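Local coordinates for putative secreted protein (Streptomyces sp. SirexAA-E, PDB 4PEY), which hydrolyses laminarin and laminarioligosaccharides as an exo-beta-1,3-glucanase of glycoside hydrolase family 55, yielding glucose and laminaribiose, at residues W400-D405 against F434-N439; E408-E413 against A460-D465. The protein carries 1 engineered substitution. All blocks are in the same frame, centred on the assembly; numbering follows the deposited sequence.

Interaction 1 of 2, residues W400-D405 against F434-N439; sequences WVWRAD and FVEHFN. With BGC (beta-D-glucopyranose), chain B.
Trp400, Val401 and Trp402 pair in parallel with Phe434, Val435 and Glu436 on successive coils of a right-handed beta-helix, joined by Val401 N to Phe434 O, Glu436 N to Val401 O and Arg403 N to Glu436 O. Packing is tight on the face carrying Val401 and Val435: Val401 CG1 meets Phe438 CZ at 3.5 Å, and Arg403 CB lies over the centre of the Phe438 ring. On the opposite face, Trp400 NE1 bonds Glu436 OE1 at 2.9 Å, in the indole plane but 33° out of the carboxylate plane. The same OE1 takes O3 of the chain B glucose (2.6 Å), while OE2 receives glucose O2 and a bond from Gln456. Arg403 NH1 donates to His437 O at 3.0 Å, at the edge of the guanidinium and in its plane; NE donates to Asn415 O, and NH2 makes a salt bridge to Asp462 OD2. The solvent side is at Asp405, the one partly exposed residue of the contact: its CB lies over one face of the His437 imidazole, and its carboxylate receives glucose O4 and O6. From the imidazole edge His437 NE2 donates to glucose O3 at 2.8 Å, joined there by Trp402 NE1 at 3.1 Å.

Interaction 2 of 2, residues E408-E413 against A460-D465; sequences EGVGWE and AYDAPD. With BGC (beta-D-glucopyranose), chain C; BGC (beta-D-glucopyranose), chain B.
Trp412 lays one face of its indole over the backbone and ring of Ala463-Pro464, while the rim of its six-membered ring meets Asp462 and Ala460. Pro464 CD stands 3.5 Å from the centroid of the five-membered ring, only 2° off its normal, a CH-pi contact over the ring face; the two side chains cross at about a right angle. Next to it on the same face, Ala463 CA sits 3.8 Å from the centroid of the six-membered ring, with Ala463 CB near CZ3 and CH2. CG lies anti to the backbone N (chi1 -175°), which carries the ring toward 460-465. Ala460 CB touches CZ3 in the ring plane at 3.8 Å. Both segments belong to loops that extend from coils of the parallel beta-helix: 408-413 follows strand 399-403, while the loop holding 460-465 comes after strand 450-458, whose last residue, Ala458, is the engineered replacement of the proposed proton donor. Asp462 approaches the indole edge-on, its carboxylate turned 86° from the ring plane, with OD1 3.4 Å from Trp412 CE3 and lying near that plane. OD2 faces the backbone of Gly411 and Trp412, but no hydrogen bond crosses between the segments; its charge is answered by a salt bridge to Arg403 NH2. Outside the two segments, the Trp412 carbonyl accepts Asn439 ND2 and its side chain also touches Ile469, farther along the partner loop, while Pro464 O accepts Asn503 ND2. Tyr461, in the same loop but not touching 408-413, brings OH to 3.0 Å from O4 of the chain C glucose and 3.5 Å from C2 of the chain B glucose; its ring meets those of His437 and Tyr499 edge-to-face.

Overall arrangement
Along the chain the segments alternate: 400-405, 408-413, 434-439, then 460-465, so the two contacts interlock. Interaction 1 pairs strands 399-403 and 429-436, neighbours in the beta-helix, with its centre 12 Å from that of the chain; interaction 2, its centre about 12 Å from that of interaction 1 and 23 Å from that of the chain, joins the loops that follow strands 399-403 and 450-458. They meet at Arg403, whose NH2 makes a salt bridge to Asp462 and a weak hydrogen bond to Gly411 O, and where His437 packs against Tyr461 and Ala460. Interaction 1 supplies Trp402, Asp405, Glu436 and His437 to the glucose site; interaction 2 reaches it through Tyr461.

Interaction 1 of 2, residues W400-D405 against F434-N439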
loop_
_atom_site.group_PDB
_atom_site.type_symbol
_atom_site.label_atom_id
_atom_site.label_comp_id
_atom_site.label_asym_id
_atom_site.label_seq_id
_atom_site.Cartn_x
_atom_site.Cartn_y
_atom_site.Cartn_z
ATOM N N TRP A 400 0.555 -1.995 -2.828
ATOM C CA TRP A 400 1.831 -2.153 -3.516
ATOM C C TRP A 400 1.772 -3.492 -4.199
ATOM O O TRP A 400 1.716 -4.531 -3.532
ATOM C CB TRP A 400 3.030 -2.110 -2.565
ATOM C CG TRP A 400 4.414 -2.103 -3.236
ATOM C CD1 TRP A 400 4.773 -1.489 -4.409
ATOM C CD2 TRP A 400 5.613 -2.730 -2.736
ATOM N NE1 TRP A 400 6.124 -1.688 -4.661
ATOM C CE2 TRP A 400 6.656 -2.440 -3.645
ATOM C CE3 TRP A 400 5.903 -3.492 -1.598
ATOM C CZ2 TRP A 400 7.963 -2.887 -3.446
ATOM C CZ3 TRP A 400 7.208 -3.944 -1.407
ATOM C CH2 TRP A 400 8.215 -3.654 -2.335
ATOM N N VAL A 401 1.777 -3.459 -5.525
ATOM C CA VAL A 401 1.702 -4.665 -6.327
ATOM C C VAL A 401 3.044 -4.739 -7.041
ATOM O O VAL A 401 3.350 -3.903 -7.890
ATOM C CB VAL A 401 0.495 -4.612 -7.297
ATOM C CG1 VAL A 401 0.439 -5.850 -8.177
ATOM C CG2 VAL A 401 -0.790 -4.455 -6.502
ATOM N N TRP A 402 3.847 -5.736 -6.676
ATOM C CA TRP A 402 5.285 -5.702 -6.945
ATOM C C TRP A 402 5.830 -6.994 -7.521
ATOM O O TRP A 402 5.884 -8.014 -6.827
ATOM C CB TRP A 402 6.021 -5.372 -5.642
ATOM C CG TRP A 402 7.537 -5.242 -5.672
ATOM C CD1 TRP A 402 8.265 -4.203 -6.191
ATOM C CD2 TRP A 402 8.487 -6.134 -5.073
ATOM N NE1 TRP A 402 9.615 -4.404 -5.964
ATOM C CE2 TRP A 402 9.775 -5.584 -5.284
ATOM C CE3 TRP A 402 8.378 -7.350 -4.385
ATOM C CZ2 TRP A 402 10.937 -6.208 -4.826
ATOM C CZ3 TRP A 402 9.533 -7.970 -3.944
ATOM C CH2 TRP A 402 10.796 -7.395 -4.161
ATOM N N ARG A 403 6.233 -6.953 -8.789
ATOM C CA ARG A 403 7.035 -8.034 -9.348
ATOM C C ARG A 403 8.471 -7.811 -8.865
ATOM O O ARG A 403 9.046 -6.742 -9.091
ATOM C CB ARG A 403 6.955 -8.071 -10.877
ATOM C CG ARG A 403 7.931 -9.068 -11.481
ATOM C CD ARG A 403 7.788 -9.240 -12.991
ATOM N NE ARG A 403 8.883 -10.073 -13.479
ATOM C CZ ARG A 403 9.983 -9.618 -14.072
ATOM N NH1 ARG A 403 10.146 -8.324 -14.328
ATOM N NH2 ARG A 403 10.923 -10.470 -14.428
ATOM N N ALA A 404 9.042 -8.797 -8.172
ATOM C CA ALA A 404 10.345 -8.603 -7.522
ATOM C C ALA A 404 11.454 -8.268 -8.524
ATOM O O ALA A 404 11.581 -8.923 -9.560
ATOM C CB ALA A 404 10.739 -9.845 -6.716
ATOM N N ASP A 405 12.246 -7.250 -8.199
ATOM C CA ASP A 405 13.410 -6.863 -8.995
ATOM C C ASP A 405 14.711 -7.389 -8.406
ATOM O O ASP A 405 15.762 -7.301 -9.033
ATOM C CB ASP A 405 13.503 -5.347 -9.075
ATOM C CG ASP A 405 13.639 -4.732 -7.705
ATOM O OD1 ASP A 405 14.779 -4.431 -7.278
ATOM O OD2 ASP A 405 12.599 -4.615 -7.025
ATOM N N PHE A 434 0.691 1.952 -5.892
ATOM C CA PHE A 434 2.104 1.672 -6.159
ATOM C C PHE A 434 2.179 0.347 -6.911
ATOM O O PHE A 434 1.809 -0.684 -6.350
ATOM C CB PHE A 434 2.922 1.543 -4.863
ATOM C CG PHE A 434 2.918 2.760 -3.958
ATOM C CD1 PHE A 434 1.792 3.100 -3.220
ATOM C CD2 PHE A 434 4.085 3.503 -3.775
ATOM C CE1 PHE A 434 1.806 4.190 -2.362
ATOM C CE2 PHE A 434 4.121 4.582 -2.906
ATOM C CZ PHE A 434 2.975 4.930 -2.190
ATOM N N VAL A 435 2.635 0.351 -8.161
ATOM C CA VAL A 435 2.670 -0.881 -8.959
ATOM C C VAL A 435 3.946 -0.906 -9.790
ATOM O O VAL A 435 4.218 0.059 -10.512
ATOM C CB VAL A 435 1.439 -1.005 -9.902
ATOM C CG1 VAL A 435 1.430 -2.372 -10.597
ATOM C CG2 VAL A 435 0.135 -0.799 -9.134
ATOM N N GLU A 436 4.726 -1.988 -9.696
ATOM C CA GLU A 436 6.079 -1.997 -10.285
ATOM C C GLU A 436 6.556 -3.296 -10.920
ATOM O O GLU A 436 6.328 -4.386 -10.379
ATOM C CB GLU A 436 7.126 -1.641 -9.229
ATOM C CG GLU A 436 6.873 -0.394 -8.408
ATOM C CD GLU A 436 8.049 -0.128 -7.510
ATOM O OE1 GLU A 436 8.199 -0.874 -6.512
ATOM O OE2 GLU A 436 8.856 0.777 -7.839
ATOM N N HIS A 437 7.244 -3.132 -12.057
ATOM C CA HIS A 437 8.156 -4.100 -12.680
ATOM C C HIS A 437 7.497 -5.205 -13.514
ATOM O O HIS A 437 8.170 -6.168 -13.883
ATOM C CB HIS A 437 9.069 -4.762 -11.631
ATOM C CG HIS A 437 9.788 -3.795 -10.739
ATOM N ND1 HIS A 437 10.519 -2.724 -11.215
ATOM C CD2 HIS A 437 9.892 -3.748 -9.386
ATOM C CE1 HIS A 437 11.033 -2.056 -10.196
ATOM N NE2 HIS A 437 10.663 -2.654 -9.076
ATOM N N PHE A 438 6.218 -5.057 -13.858
ATOM C CA PHE A 438 5.527 -6.101 -14.622
ATOM C C PHE A 438 6.029 -6.191 -16.066
ATOM O O PHE A 438 6.550 -5.211 -16.619
ATOM C CB PHE A 438 4.014 -5.872 -14.527
ATOM C CG PHE A 438 3.518 -6.149 -13.153
ATOM C CD1 PHE A 438 3.088 -7.423 -12.805
ATOM C CD2 PHE A 438 3.628 -5.182 -12.160
ATOM C CE1 PHE A 438 2.715 -7.709 -11.506
ATOM C CE2 PHE A 438 3.271 -5.464 -10.858
ATOM C CZ PHE A 438 2.817 -6.733 -10.526
ATOM N N ASN A 439 5.933 -7.380 -16.656
ATOM C CA ASN A 439 6.488 -7.575 -17.999
ATOM C C ASN A 439 5.704 -6.802 -19.060
ATOM O O ASN A 439 6.268 -6.423 -20.089
ATOM C CB ASN A 439 6.539 -9.068 -18.386
ATOM C CG ASN A 439 7.440 -9.895 -17.477
ATOM O OD1 ASN A 439 7.182 -10.024 -16.281
ATOM N ND2 ASN A 439 8.474 -10.506 -18.055
HETATM C C2 BGC B . 12.098 0.367 -6.581
HETATM C C3 BGC B . 11.758 -0.897 -5.798
HETATM C C4 BGC B . 12.983 -1.793 -5.714
HETATM C C5 BGC B . 14.138 -1.022 -5.097
HETATM C C6 BGC B . 15.372 -1.902 -4.965
HETATM C C1 BGC B . 13.403 1.008 -6.102
HETATM O O2 BGC B . 11.022 1.289 -6.469
HETATM O O3 BGC B . 10.718 -1.597 -6.448
HETATM O O4 BGC B . 12.701 -2.950 -4.962
HETATM O O5 BGC B . 14.443 0.058 -5.949
HETATM O O6 BGC B . 15.901 -2.160 -6.245
#

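Interaction 2 of 2, residues E408-E413 against A460-D465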
loop_
_atom_site.group_PDB
_atom_site.type_symbol
_atom_site.label_atom_id
_atom_site.label_comp_id
_atom_site.label_asym_id
_atom_site.label_seq_id
_atom_site.Cartn_x
_atom_site.Cartn_y
_atom_site.Cartn_z
ATOM N N GLU A 408 15.659 -13.823 -4.421
ATOM C CA GLU A 408 15.765 -15.160 -4.999
ATOM C C GLU A 408 14.583 -15.458 -5.904
ATOM O O GLU A 408 13.454 -15.057 -5.615
ATOM C CB GLU A 408 15.845 -16.216 -3.893
ATOM C CG GLU A 408 17.108 -16.147 -3.052
ATOM C CD GLU A 408 18.291 -16.822 -3.721
ATOM O OE1 GLU A 408 18.080 -17.540 -4.724
ATOM O OE2 GLU A 408 19.432 -16.638 -3.244
ATOM N N GLY A 409 14.841 -16.163 -7.001
ATOM C CA GLY A 409 13.776 -16.563 -7.904
ATOM C C GLY A 409 13.306 -15.424 -8.786
ATOM O O GLY A 409 12.122 -15.323 -9.097
ATOM N N VAL A 410 14.244 -14.575 -9.196
ATOM C CA VAL A 410 13.949 -13.409 -10.026
ATOM C C VAL A 410 14.583 -13.553 -11.410
ATOM O O VAL A 410 15.734 -13.972 -11.539
ATOM C CB VAL A 410 14.459 -12.104 -9.351
ATOM C CG1 VAL A 410 14.277 -10.893 -10.262
ATOM C CG2 VAL A 410 13.748 -11.884 -8.012
ATOM N N GLY A 411 13.821 -13.218 -12.445
ATOM C CA GLY A 411 14.318 -13.261 -13.807
ATOM C C GLY A 411 13.199 -12.979 -14.786
ATOM O O GLY A 411 12.031 -13.202 -14.470
ATOM N N TRP A 412 13.557 -12.514 -15.981
ATOM C CA TRP A 412 12.580 -12.121 -16.991
ATOM C C TRP A 412 11.540 -13.223 -17.229
ATOM O O TRP A 412 10.360 -12.948 -17.446
ATOM C CB TRP A 412 13.296 -11.760 -18.296
ATOM C CG TRP A 412 12.384 -11.222 -19.363
ATOM C CD1 TRP A 412 12.113 -11.796 -20.572
ATOM C CD2 TRP A 412 11.625 -10.006 -19.319
ATOM N NE1 TRP A 412 11.239 -11.019 -21.282
ATOM C CE2 TRP A 412 10.913 -9.918 -20.537
ATOM C CE3 TRP A 412 11.478 -8.987 -18.372
ATOM C CZ2 TRP A 412 10.065 -8.848 -20.834
ATOM C CZ3 TRP A 412 10.633 -7.919 -18.670
ATOM C CH2 TRP A 412 9.941 -7.858 -19.892
ATOM N N GLU A 413 11.980 -14.473 -17.173
ATOM C CA GLU A 413 11.022 -15.565 -17.244
ATOM C C GLU A 413 10.812 -16.226 -15.879
ATOM O O GLU A 413 9.700 -16.633 -15.571
ATOM C CB GLU A 413 11.451 -16.591 -18.299
ATOM C CG GLU A 413 11.148 -16.137 -19.737
ATOM C CD GLU A 413 9.719 -15.602 -19.912
ATOM O OE1 GLU A 413 8.756 -16.407 -19.899
ATOM O OE2 GLU A 413 9.556 -14.366 -20.062
ATOM N N ALA A 460 9.872 -2.741 -15.450
ATOM C CA ALA A 460 10.758 -3.901 -15.316
ATOM C C ALA A 460 12.201 -3.520 -15.638
ATOM O O ALA A 460 12.455 -2.880 -16.655
ATOM C CB ALA A 460 10.299 -5.030 -16.236
ATOM N N TYR A 461 13.141 -3.926 -14.786
ATOM C CA TYR A 461 14.558 -3.619 -15.013
ATOM C C TYR A 461 15.211 -4.611 -15.970
ATOM O O TYR A 461 16.264 -4.322 -16.562
ATOM C CB TYR A 461 15.360 -3.636 -13.708
ATOM C CG TYR A 461 14.907 -2.689 -12.627
ATOM C CD1 TYR A 461 14.044 -1.631 -12.900
ATOM C CD2 TYR A 461 15.357 -2.852 -11.322
ATOM C CE1 TYR A 461 13.638 -0.761 -11.889
ATOM C CE2 TYR A 461 14.962 -1.994 -10.314
ATOM C CZ TYR A 461 14.105 -0.953 -10.602
ATOM O OH TYR A 461 13.713 -0.103 -9.597
ATOM N N ASP A 462 14.607 -5.790 -16.092
ATOM C CA ASP A 462 15.317 -6.934 -16.651
ATOM C C ASP A 462 14.846 -7.353 -18.045
ATOM O O ASP A 462 15.151 -8.456 -18.507
ATOM C CB ASP A 462 15.252 -8.125 -15.672
ATOM C CG ASP A 462 13.840 -8.450 -15.186
ATOM O OD1 ASP A 462 12.878 -7.719 -15.499
ATOM O OD2 ASP A 462 13.708 -9.451 -14.450
ATOM N N ALA A 463 14.144 -6.458 -18.729
ATOM C CA ALA A 463 13.827 -6.675 -20.136
ATOM C C ALA A 463 15.135 -6.882 -20.895
ATOM O O ALA A 463 16.033 -6.048 -20.816
ATOM C CB ALA A 463 13.052 -5.496 -20.702
ATOM N N PRO A 464 15.258 -8.005 -21.619
ATOM C CA PRO A 464 16.563 -8.308 -22.222
ATOM C C PRO A 464 16.888 -7.463 -23.452
ATOM O O PRO A 464 18.067 -7.230 -23.748
ATOM C CB PRO A 464 16.441 -9.793 -22.596
ATOM C CG PRO A 464 14.985 -10.054 -22.710
ATOM C CD PRO A 464 14.322 -9.142 -21.702
ATOM N N ASP A 465 15.855 -7.022 -24.163
ATOM C CA ASP A 465 16.048 -6.236 -25.371
ATOM C C ASP A 465 14.743 -5.548 -25.747
ATOM O O ASP A 465 13.707 -5.763 -25.105
ATOM C CB ASP A 465 16.574 -7.106 -26.529
ATOM C CG ASP A 465 15.719 -8.344 -26.791
ATOM O OD1 ASP A 465 16.304 -9.396 -27.138
ATOM O OD2 ASP A 465 14.479 -8.281 -26.673
HETATM C C2 BGC C . 15.143 3.870 -6.987
HETATM C C3 BGC C . 15.210 2.348 -6.962
HETATM C C4 BGC C . 16.055 1.851 -8.124
HETATM C C5 BGC C . 17.414 2.530 -8.087
HETATM C C6 BGC C . 18.278 2.048 -9.245
HETATM C C1 BGC C . 16.527 4.496 -7.107
HETATM O O2 BGC C . 14.558 4.312 -5.781
HETATM O O3 BGC C . 13.837 1.918 -7.087
HETATM O O4 BGC C . 16.173 0.444 -8.041
HETATM O O5 BGC C . 17.232 3.931 -8.197
HETATM O O6 BGC C . 19.556 2.644 -9.153
HETATM C C2 BGC B . 12.098 0.367 -6.581
HETATM C C3 BGC B . 11.758 -0.897 -5.798
HETATM C C4 BGC B . 12.983 -1.793 -5.714
HETATM C C5 BGC B . 14.138 -1.022 -5.097
HETATM C C6 BGC B . 15.372 -1.902 -4.965
HETATM C C1 BGC B . 13.403 1.008 -6.102
HETATM O O2 BGC B . 11.022 1.289 -6.469
HETATM O O3 BGC B . 10.718 -1.597 -6.448
HETATM O O4 BGC B . 12.701 -2.950 -4.962
HETATM O O5 BGC B . 14.443 0.058 -5.949
HETATM O O6 BGC B . 15.901 -2.160 -6.245
#